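Local coordinates for protein Baccell_00875 (Bacteroides cellulosilyticus DSM 14838, PDB 5NO8) that is a polysaccharide lyase that probably removes L-rhamnose caps linked to glucuronic acid in the side chains of complex arabinogalactan proteins, at residues A546-F551 with K569-V574; N177-G182 with L575-G580. All coordinates share one frame; numbering follows the deposited sequence.

Interaction 1: residues A546-F551 with K569-V574; sequences APAIQF and KRQMPV
Ile549 lies against the stem of Gln571, the two side chains running alongside each other and pointing opposite ways. CD1 of Ile549 rests 3.6 Å from Gln571 CB and also nears the Gln571 carbonyl oxygen, while its CG1 sits 3.7 Å from Gln571 OE1. The torsions explain the reach: CG1 is anti to the carbonyl carbon (chi1 -57°) and the chain runs on straight to CD1, leaving CG2 on another side. There CG2 meets the bent side chain of Met572, 4.2 Å from SD. Ala548 CB adds a touch at 3.7 Å on Gln571 OE1. That oxygen has its hydrogen bond from Tyr533 OH, and NE2 goes to Glu567 one turn back, so the buried amide is tied down at both its oxygen and its nitrogen. Carbon atoms of Ile549 and Ala548 thus pack on both the aliphatic stem and the oxygens of Gln571, with the short segment axes 10.0 Å apart and their directions 150° apart. Helices 542-559 and 562-576 form an antiparallel hairpin, consistent with an α/α-toroid domain; helix 615-629 packs alongside, where Val621 touches both Ile549 and Met572.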
# COMPACT_ATOMS: atom_id res chain seq x y z
N ALA A 546 0.62 12.07 3.79
CA ALA A 546 0.51 11.65 5.20
C ALA A 546 1.42 12.48 6.11
O ALA A 546 0.97 12.93 7.15
CB ALA A 546 0.76 10.16 5.37
N PRO A 547 2.69 12.67 5.72
CA PRO A 547 3.56 13.52 6.56
C PRO A 547 3.09 14.97 6.76
O PRO A 547 3.32 15.52 7.84
CB PRO A 547 4.87 13.53 5.79
CG PRO A 547 4.90 12.20 5.13
CD PRO A 547 3.48 11.99 4.68
N ALA A 548 2.45 15.55 5.74
CA ALA A 548 1.86 16.90 5.89
C ALA A 548 0.91 16.91 7.06
O ALA A 548 0.98 17.79 7.93
CB ALA A 548 1.10 17.31 4.62
N ILE A 549 0.04 15.92 7.12
CA ILE A 549 -1.01 15.88 8.11
C ILE A 549 -0.45 15.47 9.48
O ILE A 549 -0.91 15.97 10.53
CB ILE A 549 -2.14 14.92 7.69
CG1 ILE A 549 -2.71 15.33 6.32
CG2 ILE A 549 -3.25 14.86 8.72
CD1 ILE A 549 -3.74 14.37 5.79
N GLN A 550 0.54 14.57 9.46
CA GLN A 550 1.28 14.11 10.65
C GLN A 550 1.91 15.33 11.33
O GLN A 550 1.78 15.54 12.54
CB GLN A 550 2.36 13.10 10.22
CG GLN A 550 3.24 12.50 11.31
CD GLN A 550 4.43 11.73 10.76
OE1 GLN A 550 4.92 11.98 9.64
NE2 GLN A 550 4.92 10.77 11.55
N PHE A 551 2.55 16.16 10.52
CA PHE A 551 3.15 17.40 11.02
C PHE A 551 2.13 18.38 11.59
O PHE A 551 2.28 18.87 12.73
CB PHE A 551 3.94 18.07 9.91
CG PHE A 551 4.56 19.36 10.35
CD1 PHE A 551 5.80 19.35 10.91
CD2 PHE A 551 3.86 20.55 10.24
CE1 PHE A 551 6.39 20.53 11.35
CE2 PHE A 551 4.43 21.73 10.67
CZ PHE A 551 5.69 21.72 11.22
N LYS A 569 -8.17 18.54 8.83
CA LYS A 569 -9.52 18.09 8.46
C LYS A 569 -9.80 18.21 6.97
O LYS A 569 -10.46 17.35 6.41
CB LYS A 569 -10.60 18.83 9.26
CG LYS A 569 -10.69 18.34 10.68
CD LYS A 569 -11.74 19.11 11.45
CE LYS A 569 -11.81 18.63 12.89
NZ LYS A 569 -12.34 19.70 13.76
N ARG A 570 -9.28 19.26 6.34
CA ARG A 570 -9.39 19.41 4.88
C ARG A 570 -8.63 18.30 4.13
O ARG A 570 -9.11 17.82 3.11
CB ARG A 570 -8.89 20.79 4.38
CG ARG A 570 -9.93 21.90 4.51
CD ARG A 570 -9.50 23.18 3.76
NE ARG A 570 -8.37 23.83 4.42
CZ ARG A 570 -8.46 24.65 5.48
NH1 ARG A 570 -9.64 24.96 6.01
NH2 ARG A 570 -7.35 25.16 5.99
N GLN A 571 -7.47 17.91 4.64
CA GLN A 571 -6.61 16.95 3.96
C GLN A 571 -6.93 15.48 4.27
O GLN A 571 -6.55 14.60 3.49
CB GLN A 571 -5.14 17.24 4.23
CG GLN A 571 -4.67 18.56 3.62
CD GLN A 571 -3.16 18.70 3.55
OE1 GLN A 571 -2.43 17.70 3.47
NE2 GLN A 571 -2.67 19.95 3.57
N MET A 572 -7.65 15.22 5.35
CA MET A 572 -7.91 13.82 5.77
C MET A 572 -8.55 12.96 4.67
O MET A 572 -8.09 11.86 4.48
CB MET A 572 -8.74 13.73 7.04
CG MET A 572 -7.93 14.02 8.29
SD MET A 572 -6.81 12.67 8.73
CE MET A 572 -8.00 11.50 9.33
N PRO A 573 -9.59 13.48 3.96
CA PRO A 573 -10.22 12.65 2.91
C PRO A 573 -9.28 12.30 1.75
O PRO A 573 -9.40 11.22 1.16
CB PRO A 573 -11.39 13.52 2.42
CG PRO A 573 -11.64 14.47 3.54
CD PRO A 573 -10.28 14.78 4.07
N VAL A 574 -8.35 13.20 1.45
CA VAL A 574 -7.33 12.97 0.46
C VAL A 574 -6.36 11.86 0.92
O VAL A 574 -5.98 10.98 0.12
CB VAL A 574 -6.64 14.31 0.09
CG1 VAL A 574 -5.42 14.11 -0.76
CG2 VAL A 574 -7.64 15.23 -0.61

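Interaction 2: residues N177-G182 with L575-G580; sequences NAIRMG and LEAFNG
The Ala577 methyl packs against Ile179 near the end of strand 175-180. Start at Ile179: its CB is directed at the 575-580 segment but stays 4.6 Å from Ala577 CB. From it the two branches part. CG2, anti to the backbone N, carries the contact and meets Ala577 CB methyl to methyl at 3.7 Å. CG1 is anti to the carbonyl carbon instead (chi1 -60°), and a second bend at chi2 (-61°) carries the chain away from Ala577 and back along its own strand. CD1, the tip, ends 3.3 Å from Asn177 OD1, at an amide whose ND2 bonds Asn245 and whose OD1 has a weak bond with His242. The Ile179 side chain also rests on His166.

Strand 175-180 runs between 187-194 and 163-168 in an eight-strand antiparallel sheet of the N-terminal β region. On the other segment, a type I turn from Glu576 to Asn579 follows on helix 562-576, closed by Asn579 N to Glu576 O at 3.1 Å. The C-terminal part of a helix from the α-helical half of the chain, with the turn after it, is thereby set against a sheet strand.

Beyond Ile179 the chain leaves the strand and bends round the Ala577 methyl. Met181 O lies 4.0 Å from that CB, and Arg180 O is a looser neighbour at 4.3 Å. Met181 contributes its backbone here, since its side chain stays well clear of the other segment. Neighbouring strand 163-168 completes the site: His164 touches Ala577 and meets the Phe578 ring with planes at about 40°, and His166 NE2 hydrogen-bonds Ala577 O. Arg180 turns its side chain to the other side of the strand, with NE on Phe184 O and NH2 in a salt bridge with Asp48.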
# COMPACT_ATOMS: atom_id res chain seq x y z
N ASN A 177 -12.81 -0.59 -6.53
CA ASN A 177 -13.33 0.69 -6.10
C ASN A 177 -12.29 1.73 -6.47
O ASN A 177 -11.22 1.75 -5.88
CB ASN A 177 -13.59 0.66 -4.61
CG ASN A 177 -14.21 1.94 -4.10
OD1 ASN A 177 -14.75 2.73 -4.89
ND2 ASN A 177 -14.12 2.16 -2.79
N ALA A 178 -12.58 2.54 -7.50
CA ALA A 178 -11.67 3.54 -7.97
C ALA A 178 -12.07 4.91 -7.43
O ALA A 178 -13.09 5.46 -7.80
CB ALA A 178 -11.64 3.53 -9.48
N ILE A 179 -11.25 5.42 -6.51
CA ILE A 179 -11.53 6.67 -5.81
C ILE A 179 -10.69 7.77 -6.41
O ILE A 179 -9.47 7.70 -6.42
CB ILE A 179 -11.25 6.51 -4.30
CG1 ILE A 179 -12.13 5.42 -3.68
CG2 ILE A 179 -11.44 7.83 -3.58
CD1 ILE A 179 -13.62 5.65 -3.76
N ARG A 180 -11.33 8.79 -6.95
CA ARG A 180 -10.61 9.95 -7.47
C ARG A 180 -9.69 10.48 -6.38
O ARG A 180 -10.09 10.58 -5.22
CB ARG A 180 -11.58 11.04 -7.92
CG ARG A 180 -10.93 12.14 -8.75
CD ARG A 180 -11.89 13.33 -8.83
NE ARG A 180 -13.22 12.93 -9.29
CZ ARG A 180 -13.70 13.04 -10.53
NH1 ARG A 180 -13.01 13.57 -11.51
NH2 ARG A 180 -14.92 12.60 -10.77
N MET A 181 -8.46 10.78 -6.74
CA MET A 181 -7.41 10.99 -5.72
C MET A 181 -7.70 12.21 -4.82
O MET A 181 -7.38 12.18 -3.62
CB MET A 181 -6.02 11.05 -6.34
CG MET A 181 -5.60 9.76 -7.06
SD MET A 181 -3.91 9.83 -7.60
CE MET A 181 -3.72 8.25 -8.42
N GLY A 182 -8.35 13.22 -5.37
CA GLY A 182 -8.80 14.38 -4.56
C GLY A 182 -10.05 14.15 -3.75
O GLY A 182 -10.52 15.07 -3.10
N LEU A 575 -6.02 11.84 2.21
CA LEU A 575 -5.19 10.76 2.73
C LEU A 575 -5.93 9.43 2.77
O LEU A 575 -5.35 8.37 2.44
CB LEU A 575 -4.71 11.09 4.15
CG LEU A 575 -3.83 10.02 4.79
CD1 LEU A 575 -2.63 9.76 3.94
CD2 LEU A 575 -3.38 10.44 6.17
N GLU A 576 -7.19 9.47 3.17
CA GLU A 576 -7.99 8.25 3.28
C GLU A 576 -8.26 7.60 1.95
O GLU A 576 -8.47 6.38 1.89
CB GLU A 576 -9.30 8.50 4.03
CG GLU A 576 -9.05 8.87 5.49
CD GLU A 576 -10.31 8.97 6.31
OE1 GLU A 576 -11.23 8.14 6.11
OE2 GLU A 576 -10.38 9.84 7.19
N ALA A 577 -8.22 8.38 0.87
CA ALA A 577 -8.47 7.84 -0.47
C ALA A 577 -7.40 6.83 -0.94
O ALA A 577 -7.68 5.98 -1.80
CB ALA A 577 -8.61 8.98 -1.47
N PHE A 578 -6.20 6.91 -0.37
CA PHE A 578 -5.13 5.97 -0.69
C PHE A 578 -5.39 4.54 -0.20
O PHE A 578 -4.67 3.63 -0.62
CB PHE A 578 -3.81 6.43 -0.05
CG PHE A 578 -3.16 7.61 -0.72
CD1 PHE A 578 -2.27 7.42 -1.77
CD2 PHE A 578 -3.39 8.90 -0.27
CE1 PHE A 578 -1.63 8.50 -2.36
CE2 PHE A 578 -2.74 10.00 -0.85
CZ PHE A 578 -1.89 9.79 -1.91
N ASN A 579 -6.36 4.38 0.70
CA ASN A 579 -6.53 3.14 1.47
C ASN A 579 -7.82 2.43 1.11
O ASN A 579 -8.92 3.04 1.08
CB ASN A 579 -6.63 3.44 2.96
CG ASN A 579 -5.34 3.91 3.57
OD1 ASN A 579 -4.37 4.24 2.89
ND2 ASN A 579 -5.33 3.98 4.88
N GLY A 580 -7.72 1.12 0.94
CA GLY A 580 -8.90 0.31 0.69
C GLY A 580 -9.45 -0.31 1.97
O GLY A 580 -8.89 -0.11 3.07

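Overall arrangement
Helix 562-576 belongs to both contacts: residues 569-574 pack against helix 542-559 in interaction 1, and the next residues, 575-580, bring the C-terminal part of the helix and the turn after it to the sheet in interaction 2. The two centres are 13 Å apart and the contacts touch, through Leu575 against Ala546 and Ile549, and through Val574 against the backbone at Met181 and Gly182. Along the chain interaction 1 is a local hairpin closed over 17 residues, nested inside the long loop of 392 residues that interaction 2 closes. The helical domain and the N-terminal β region thus meet through buried packing at this helix.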